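Local coordinates for protein fimbrium subunit Fim1C (Bacteroides vulgatus, PDB 4QB7) that probably forms part of the tip of fimbriae, the filamentous surface appendages that mediate cell adhesion and biofilm formation, at residues 41-46 with 111-116; 65-70 with 76-81; 99-102 with 107-110. All blocks are in the same frame, centred on the assembly; numbering follows the deposited sequence.

How the contacts relate
Contact 1 is the buried one of the three and is apolar: it joins two sheets by one phenylalanine-leucine meeting. Contact 2 is partly buried and stays within one sheet, where strand 64-72 turns back into 75-77; main-chain bonds and a water carry it. Contact 3 lies at the surface, in the loop that leads from strand 90-97 to strand 111-113, and depends on carboxylates that collect backbone N-H groups. Contacts 1 and 2 share a sheet, since strands 40-47 and 64-72 are neighbours in it. The 65-70 segment also touches both other contacts, Y65, N66 and E67 reaching contact 1 and N66 and H68 reaching contact 3.

Contact 1. Residues 41-46 with 111-116; sequences GIFAYQ and ITLSGQ
F43 and L113 meet where the far end of the phenylalanine ring runs into the isobutyl group of the leucine. The ring atom CZ does most of the touching: it lies 3.7 Å from L113 CD1 and 3.8 Å from L113 CD2, and L113 CB is also within 4.0 Å of F43 CZ. The two methyls do not approach alike. CD2 sits at the ring edge, in the plane of the ring, and is also 4.1 Å from F43 CE1, whereas CD1 comes in at a slant to the ring. The two side chains thus cross obliquely; the leucine meets the outer corner of the ring and does not lie flat upon it. In F43, CG stands anti to the carbonyl carbon (chi1 -67°), which carries the ring out from its strand toward the 111-116 segment. L113 makes the same choice (chi1 -54°), and its branch reaches back.

The pair joins two sheets, consistent with the beta-sandwich build of fimbrillin-like domains in the transthyretin clan. Strand 40-47 lies between strands 64-72 and 90-97 in one sheet, and F43 is bonded through its backbone to F94 there; strand 111-113 pairs with 123-127 in the other, where L113 also rests on I124. Farther along, where the 111-116 segment has left its strand, S114 O lies near the plane of the F43 ring at its edge, 4.5 Å from CE2, too loose to be more than packing. That carbonyl oxygen accepts a hydrogen bond from the hydroxyl of Y65, whose own ring meets F43 with the planes at about 85°. S114 OG is engaged by the backbone N of T123, so the carbonyl and the hydroxyl of S114 both have partners.

Contact 2. Residues 65-70 with 76-81; sequences YNEHAT and WGYTNL. With SO4 (sulfate ion), chain O.
E67 reaches Y78 and N80 from a CB directed toward the 76-81 segment. Its CG passes 3.8 Å from Y78 CB, the two side chains crossing at about a right angle. A bend at chi2 (61°) then brings the carboxylate across the N80 amide, their planes 78° apart. OE1 lies 3.7 Å from N80 CB, while OE2 takes a weak hydrogen bond from N80 N at 3.4 Å. OE2 also accepts from a water that donates to H68 O and receives T79 N. Beyond CB the Y78 ring turns away: sulfate O4, which accepts from Y78 N, sits over the rim of one face (the ion is probably from the crystallisation liquor), and Y78 OH is hydrogen-bonded to I14 O. A serine in place of Y78 keeps the CB beside E67 but would probably leave I14 O without its hydroxyl partner and open a gap beside L16. T70 and G77 form an antiparallel hydrogen-bonded pair through the N and O of each. On its other edge strand 64-72 pairs with 40-47, where N66 and E67 both face I42 in a G1 beta bulge. Consecutive antiparallel strands joined by a short turn, here 64-72 and 75-77, make a beta hairpin.

Contact 3. Residues 99-102 with 107-110; sequences YESK and TDQK. With SO4 (sulfate ion), chain P.
A polar surface contact, E100 and S101 against D108 and Q109, closes the loop between strands 90-97 and 111-113; side-chain carboxylates and one amide grip the backbone of the opposing segment. E100, the buried member, reaches from 99-102 into the turn at 107-110. Its CG is anti to the backbone N (chi1 179°) and the chain bends at chi2, which sets the carboxylate beside two successive N-H groups: OE1 accepts from Q109 N at 2.7 Å on its syn side, and OE2 accepts from D108 N at 3.1 Å through its syn lone pair. The anti lone pair of OE2 is taken by K102 N, also at 3.1 Å, so the same oxygen pins its own segment as well.

The loop carries the chain from one sheet to another, a crossing consistent with a beta sandwich. N66 ND2, from the first of these sheets, donates to E100 O and anchors the loop there.

D108 returns the grip. Its OD2 takes S101 N at 2.9 Å from well above the carboxylate plane, and S101 OG on the syn side. The two carboxylates come within 3.8 Å, E100 OE2 to D108 OD2, with planes 37° apart; the surrounding donors, and K102 NZ 5.2 Å from D108 OD1, probably temper their repulsion. A water donates to both D108 OD2 and Y99 O. Y99 O lies nearly in the Q109 amide plane, while the NE2 donor, 2.9 Å away, is tilted from the carbonyl plane. T107 OG1 packs 3.4 Å from K102 CB. Away from this pair, the hydroxyl of Y99 donates to a sulfate that probably came from the crystallisation liquor.

Contact 1. Residues 41-46 with 111-116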
# COMPACT_ATOMS: atom_id res chain seq x y z
N GLY A 41 -12.33 -3.11 -11.54
CA GLY A 41 -12.34 -3.06 -13.00
C GLY A 41 -11.73 -4.30 -13.63
O GLY A 41 -10.71 -4.80 -13.14
N ILE A 42 -12.35 -4.81 -14.70
CA ILE A 42 -11.93 -6.03 -15.40
C ILE A 42 -11.44 -5.75 -16.81
O ILE A 42 -12.06 -4.97 -17.53
CB ILE A 42 -13.10 -7.06 -15.48
CG1 ILE A 42 -13.82 -7.25 -14.13
CG2 ILE A 42 -12.64 -8.41 -16.08
CD1 ILE A 42 -15.16 -8.02 -14.22
N PHE A 43 -10.37 -6.45 -17.20
CA PHE A 43 -9.83 -6.56 -18.55
C PHE A 43 -10.09 -7.97 -18.98
O PHE A 43 -9.86 -8.89 -18.20
CB PHE A 43 -8.34 -6.26 -18.62
CG PHE A 43 -7.92 -4.85 -18.32
CD1 PHE A 43 -7.60 -4.46 -17.02
CD2 PHE A 43 -7.71 -3.94 -19.35
CE1 PHE A 43 -7.13 -3.16 -16.75
CE2 PHE A 43 -7.27 -2.64 -19.08
CZ PHE A 43 -6.98 -2.26 -17.78
N ALA A 44 -10.59 -8.18 -20.20
CA ALA A 44 -10.82 -9.53 -20.71
C ALA A 44 -10.41 -9.60 -22.17
O ALA A 44 -10.77 -8.76 -22.98
CB ALA A 44 -12.27 -9.94 -20.52
N TYR A 45 -9.60 -10.62 -22.48
CA TYR A 45 -9.01 -10.87 -23.79
C TYR A 45 -9.49 -12.20 -24.34
O TYR A 45 -9.16 -13.27 -23.81
CB TYR A 45 -7.47 -10.89 -23.66
CG TYR A 45 -6.82 -9.61 -23.15
CD1 TYR A 45 -6.95 -9.22 -21.82
CD2 TYR A 45 -5.97 -8.88 -23.96
CE1 TYR A 45 -6.32 -8.07 -21.34
CE2 TYR A 45 -5.31 -7.75 -23.48
CZ TYR A 45 -5.52 -7.32 -22.18
OH TYR A 45 -4.90 -6.20 -21.71
N GLN A 46 -10.28 -12.15 -25.39
CA GLN A 46 -10.75 -13.37 -26.04
C GLN A 46 -9.72 -13.85 -27.09
O GLN A 46 -9.30 -13.08 -27.96
CB GLN A 46 -12.13 -13.16 -26.67
CG GLN A 46 -12.73 -14.46 -27.16
CD GLN A 46 -14.03 -14.24 -27.85
OE1 GLN A 46 -15.08 -14.68 -27.39
NE2 GLN A 46 -13.98 -13.52 -28.96
N ILE A 111 -4.77 6.39 -11.11
CA ILE A 111 -4.55 5.17 -11.88
C ILE A 111 -4.78 5.51 -13.37
O ILE A 111 -5.85 5.98 -13.73
CB ILE A 111 -5.49 3.99 -11.40
CG1 ILE A 111 -5.12 3.44 -10.02
CG2 ILE A 111 -5.56 2.85 -12.42
CD1 ILE A 111 -6.21 2.47 -9.39
N THR A 112 -3.78 5.27 -14.21
CA THR A 112 -3.84 5.43 -15.67
C THR A 112 -3.67 4.03 -16.24
O THR A 112 -2.75 3.31 -15.85
CB THR A 112 -2.78 6.44 -16.16
OG1 THR A 112 -3.00 7.70 -15.54
CG2 THR A 112 -2.78 6.63 -17.66
N LEU A 113 -4.59 3.61 -17.12
CA LEU A 113 -4.54 2.26 -17.68
C LEU A 113 -3.95 2.26 -19.07
O LEU A 113 -4.00 3.27 -19.80
CB LEU A 113 -5.95 1.64 -17.73
CG LEU A 113 -6.77 1.58 -16.45
CD1 LEU A 113 -8.13 1.11 -16.78
CD2 LEU A 113 -6.17 0.65 -15.43
N SER A 114 -3.42 1.09 -19.47
CA SER A 114 -2.93 0.85 -20.82
C SER A 114 -4.13 0.95 -21.76
O SER A 114 -5.25 0.60 -21.37
CB SER A 114 -2.26 -0.52 -20.89
OG SER A 114 -3.10 -1.51 -20.33
N GLY A 115 -3.91 1.48 -22.96
CA GLY A 115 -4.95 1.72 -23.96
C GLY A 115 -5.79 0.53 -24.36
O GLY A 115 -5.37 -0.62 -24.22
N GLN A 116 -6.99 0.83 -24.91
CA GLN A 116 -7.97 -0.15 -25.39
C GLN A 116 -7.44 -0.95 -26.59
O GLN A 116 -7.93 -2.05 -26.86
CB GLN A 116 -9.27 0.58 -25.76
CG GLN A 116 -10.48 -0.33 -26.00
CD GLN A 116 -11.79 0.42 -25.93
OE1 GLN A 116 -11.84 1.67 -25.93
NE2 GLN A 116 -12.88 -0.34 -25.84

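Contact 2. Residues 65-70 with 76-81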
# COMPACT_ATOMS: atom_id res chain seq x y z
N TYR A 65 -13.00 -3.96 -21.39
CA TYR A 65 -11.97 -2.95 -21.19
C TYR A 65 -12.39 -2.11 -20.01
O TYR A 65 -13.33 -1.31 -20.13
CB TYR A 65 -11.68 -2.09 -22.45
CG TYR A 65 -10.62 -1.04 -22.17
CD1 TYR A 65 -9.27 -1.39 -22.10
CD2 TYR A 65 -10.98 0.26 -21.82
CE1 TYR A 65 -8.31 -0.46 -21.72
CE2 TYR A 65 -10.02 1.20 -21.43
CZ TYR A 65 -8.68 0.84 -21.41
OH TYR A 65 -7.74 1.77 -21.05
N ASN A 66 -11.75 -2.31 -18.86
CA ASN A 66 -12.06 -1.62 -17.62
C ASN A 66 -13.57 -1.71 -17.32
O ASN A 66 -14.22 -0.69 -17.06
CB ASN A 66 -11.56 -0.16 -17.65
CG ASN A 66 -11.58 0.52 -16.32
OD1 ASN A 66 -11.24 -0.08 -15.31
ND2 ASN A 66 -11.97 1.79 -16.30
N GLU A 67 -14.11 -2.94 -17.39
CA GLU A 67 -15.52 -3.21 -17.09
C GLU A 67 -15.75 -2.99 -15.60
O GLU A 67 -15.03 -3.56 -14.80
CB GLU A 67 -15.92 -4.63 -17.51
CG GLU A 67 -17.41 -4.91 -17.45
CD GLU A 67 -18.27 -4.04 -18.35
OE1 GLU A 67 -17.92 -3.87 -19.54
OE2 GLU A 67 -19.31 -3.54 -17.86
N HIS A 68 -16.70 -2.12 -15.24
CA HIS A 68 -16.98 -1.79 -13.84
C HIS A 68 -17.83 -2.87 -13.17
O HIS A 68 -19.03 -3.01 -13.47
CB HIS A 68 -17.68 -0.42 -13.73
CG HIS A 68 -17.69 0.14 -12.34
ND1 HIS A 68 -18.49 1.21 -12.00
CD2 HIS A 68 -17.01 -0.26 -11.24
CE1 HIS A 68 -18.26 1.45 -10.73
NE2 HIS A 68 -17.37 0.59 -10.23
N ALA A 69 -17.19 -3.62 -12.25
CA ALA A 69 -17.82 -4.67 -11.45
C ALA A 69 -18.15 -4.13 -10.07
O ALA A 69 -17.27 -3.62 -9.37
CB ALA A 69 -16.90 -5.88 -11.35
N THR A 70 -19.44 -4.17 -9.70
CA THR A 70 -19.90 -3.67 -8.40
C THR A 70 -20.76 -4.71 -7.70
O THR A 70 -21.31 -5.61 -8.34
CB THR A 70 -20.69 -2.35 -8.56
OG1 THR A 70 -21.84 -2.56 -9.39
CG2 THR A 70 -19.85 -1.22 -9.06
N TRP A 76 -22.02 -9.91 -7.33
CA TRP A 76 -21.18 -9.02 -8.15
C TRP A 76 -21.76 -8.95 -9.55
O TRP A 76 -22.11 -9.98 -10.12
CB TRP A 76 -19.72 -9.49 -8.23
CG TRP A 76 -18.96 -9.40 -6.96
CD1 TRP A 76 -18.71 -10.41 -6.08
CD2 TRP A 76 -18.29 -8.25 -6.45
NE1 TRP A 76 -17.94 -9.95 -5.03
CE2 TRP A 76 -17.71 -8.61 -5.21
CE3 TRP A 76 -18.18 -6.91 -6.88
CZ2 TRP A 76 -16.98 -7.70 -4.44
CZ3 TRP A 76 -17.47 -6.01 -6.10
CH2 TRP A 76 -16.89 -6.41 -4.89
N GLY A 77 -21.85 -7.75 -10.10
CA GLY A 77 -22.38 -7.51 -11.43
C GLY A 77 -21.64 -6.46 -12.21
O GLY A 77 -20.78 -5.74 -11.68
N TYR A 78 -21.96 -6.39 -13.49
CA TYR A 78 -21.44 -5.45 -14.48
C TYR A 78 -22.63 -5.08 -15.37
O TYR A 78 -23.58 -5.87 -15.45
CB TYR A 78 -20.24 -6.05 -15.25
CG TYR A 78 -20.51 -7.38 -15.92
CD1 TYR A 78 -20.41 -8.57 -15.21
CD2 TYR A 78 -20.82 -7.45 -17.27
CE1 TYR A 78 -20.65 -9.80 -15.83
CE2 TYR A 78 -21.05 -8.68 -17.90
CZ TYR A 78 -20.97 -9.85 -17.17
OH TYR A 78 -21.22 -11.07 -17.77
N THR A 79 -22.62 -3.88 -15.97
CA THR A 79 -23.72 -3.36 -16.79
C THR A 79 -23.71 -3.94 -18.23
O THR A 79 -24.74 -4.46 -18.68
CB THR A 79 -23.73 -1.83 -16.80
OG1 THR A 79 -22.50 -1.35 -17.36
CG2 THR A 79 -23.92 -1.23 -15.41
N ASN A 80 -22.56 -3.86 -18.95
CA ASN A 80 -22.46 -4.36 -20.33
C ASN A 80 -22.37 -5.88 -20.34
O ASN A 80 -21.27 -6.41 -20.20
CB ASN A 80 -21.26 -3.74 -21.07
CG ASN A 80 -21.36 -2.25 -21.25
OD1 ASN A 80 -20.74 -1.48 -20.51
ND2 ASN A 80 -22.16 -1.82 -22.22
N LEU A 81 -23.51 -6.57 -20.50
CA LEU A 81 -23.55 -8.04 -20.47
C LEU A 81 -22.77 -8.71 -21.60
O LEU A 81 -22.74 -8.26 -22.75
CB LEU A 81 -24.96 -8.61 -20.42
CG LEU A 81 -25.10 -9.75 -19.40
CD1 LEU A 81 -24.98 -9.23 -17.93
CD2 LEU A 81 -26.37 -10.53 -19.63
S SO4 O . -24.04 -9.99 -14.10
O1 SO4 O . -25.05 -9.66 -13.08
O2 SO4 O . -22.85 -10.61 -13.49
O3 SO4 O . -24.61 -10.95 -15.05
O4 SO4 O . -23.70 -8.74 -14.78
O HOH W 1 -20.49 -2.12 -15.73

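Contact 3. Residues 99-102 with 107-110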
# COMPACT_ATOMS: atom_id res chain seq x y z
N TYR A 99 -11.66 0.78 -8.44
CA TYR A 99 -11.98 1.12 -9.82
C TYR A 99 -11.71 2.60 -10.16
O TYR A 99 -12.01 3.48 -9.36
CB TYR A 99 -13.44 0.78 -10.08
CG TYR A 99 -13.95 1.17 -11.45
CD1 TYR A 99 -13.72 0.36 -12.56
CD2 TYR A 99 -14.73 2.31 -11.62
CE1 TYR A 99 -14.19 0.72 -13.82
CE2 TYR A 99 -15.24 2.65 -12.87
CZ TYR A 99 -14.95 1.86 -13.97
OH TYR A 99 -15.46 2.19 -15.20
N GLU A 100 -11.17 2.85 -11.36
CA GLU A 100 -10.89 4.18 -11.91
C GLU A 100 -11.90 4.49 -13.02
O GLU A 100 -11.88 3.82 -14.05
CB GLU A 100 -9.44 4.21 -12.44
CG GLU A 100 -9.00 5.52 -13.08
CD GLU A 100 -9.16 6.74 -12.20
OE1 GLU A 100 -8.36 6.88 -11.24
OE2 GLU A 100 -10.09 7.53 -12.44
N SER A 101 -12.79 5.47 -12.83
CA SER A 101 -13.81 5.79 -13.85
C SER A 101 -13.25 6.65 -15.00
O SER A 101 -13.86 6.70 -16.06
CB SER A 101 -15.04 6.45 -13.24
OG SER A 101 -14.72 7.69 -12.65
N LYS A 102 -12.10 7.31 -14.78
CA LYS A 102 -11.41 8.16 -15.77
C LYS A 102 -10.00 7.57 -16.02
O LYS A 102 -9.00 8.12 -15.55
CB LYS A 102 -11.34 9.62 -15.24
CG LYS A 102 -12.68 10.20 -14.75
CD LYS A 102 -13.72 10.38 -15.87
CE LYS A 102 -15.05 10.91 -15.37
NZ LYS A 102 -15.89 9.85 -14.73
N THR A 107 -8.34 10.47 -12.52
CA THR A 107 -9.06 11.43 -11.68
C THR A 107 -9.37 10.86 -10.29
O THR A 107 -9.06 11.49 -9.28
CB THR A 107 -10.35 11.85 -12.40
OG1 THR A 107 -10.01 12.33 -13.70
CG2 THR A 107 -11.13 12.90 -11.66
N ASP A 108 -9.99 9.69 -10.25
CA ASP A 108 -10.45 9.05 -9.03
C ASP A 108 -9.34 8.52 -8.14
O ASP A 108 -9.34 8.81 -6.95
CB ASP A 108 -11.40 7.87 -9.37
CG ASP A 108 -12.62 8.18 -10.22
OD1 ASP A 108 -12.89 9.37 -10.48
OD2 ASP A 108 -13.34 7.22 -10.59
N GLN A 109 -8.44 7.67 -8.69
CA GLN A 109 -7.45 6.94 -7.90
C GLN A 109 -6.01 7.25 -8.22
O GLN A 109 -5.13 6.70 -7.56
CB GLN A 109 -7.67 5.43 -8.10
CG GLN A 109 -9.13 4.93 -8.16
CD GLN A 109 -9.94 5.14 -6.89
OE1 GLN A 109 -9.42 5.54 -5.83
NE2 GLN A 109 -11.22 4.79 -6.95
N LYS A 110 -5.76 8.10 -9.23
CA LYS A 110 -4.43 8.42 -9.78
C LYS A 110 -3.87 7.15 -10.44
O LYS A 110 -2.67 6.88 -10.36
CB LYS A 110 -3.47 9.05 -8.75
CG LYS A 110 -3.84 10.47 -8.42
CD LYS A 110 -2.80 11.10 -7.50
CE LYS A 110 -3.07 12.57 -7.25
NZ LYS A 110 -2.96 13.39 -8.50
S SO4 P . -18.18 4.27 -15.32
O1 SO4 P . -16.96 4.01 -16.10
O2 SO4 P . -19.04 3.06 -15.25
O3 SO4 P . -17.84 4.67 -13.95
O4 SO4 P . -18.89 5.37 -15.96
O HOH W 2 -14.12 5.30 -8.83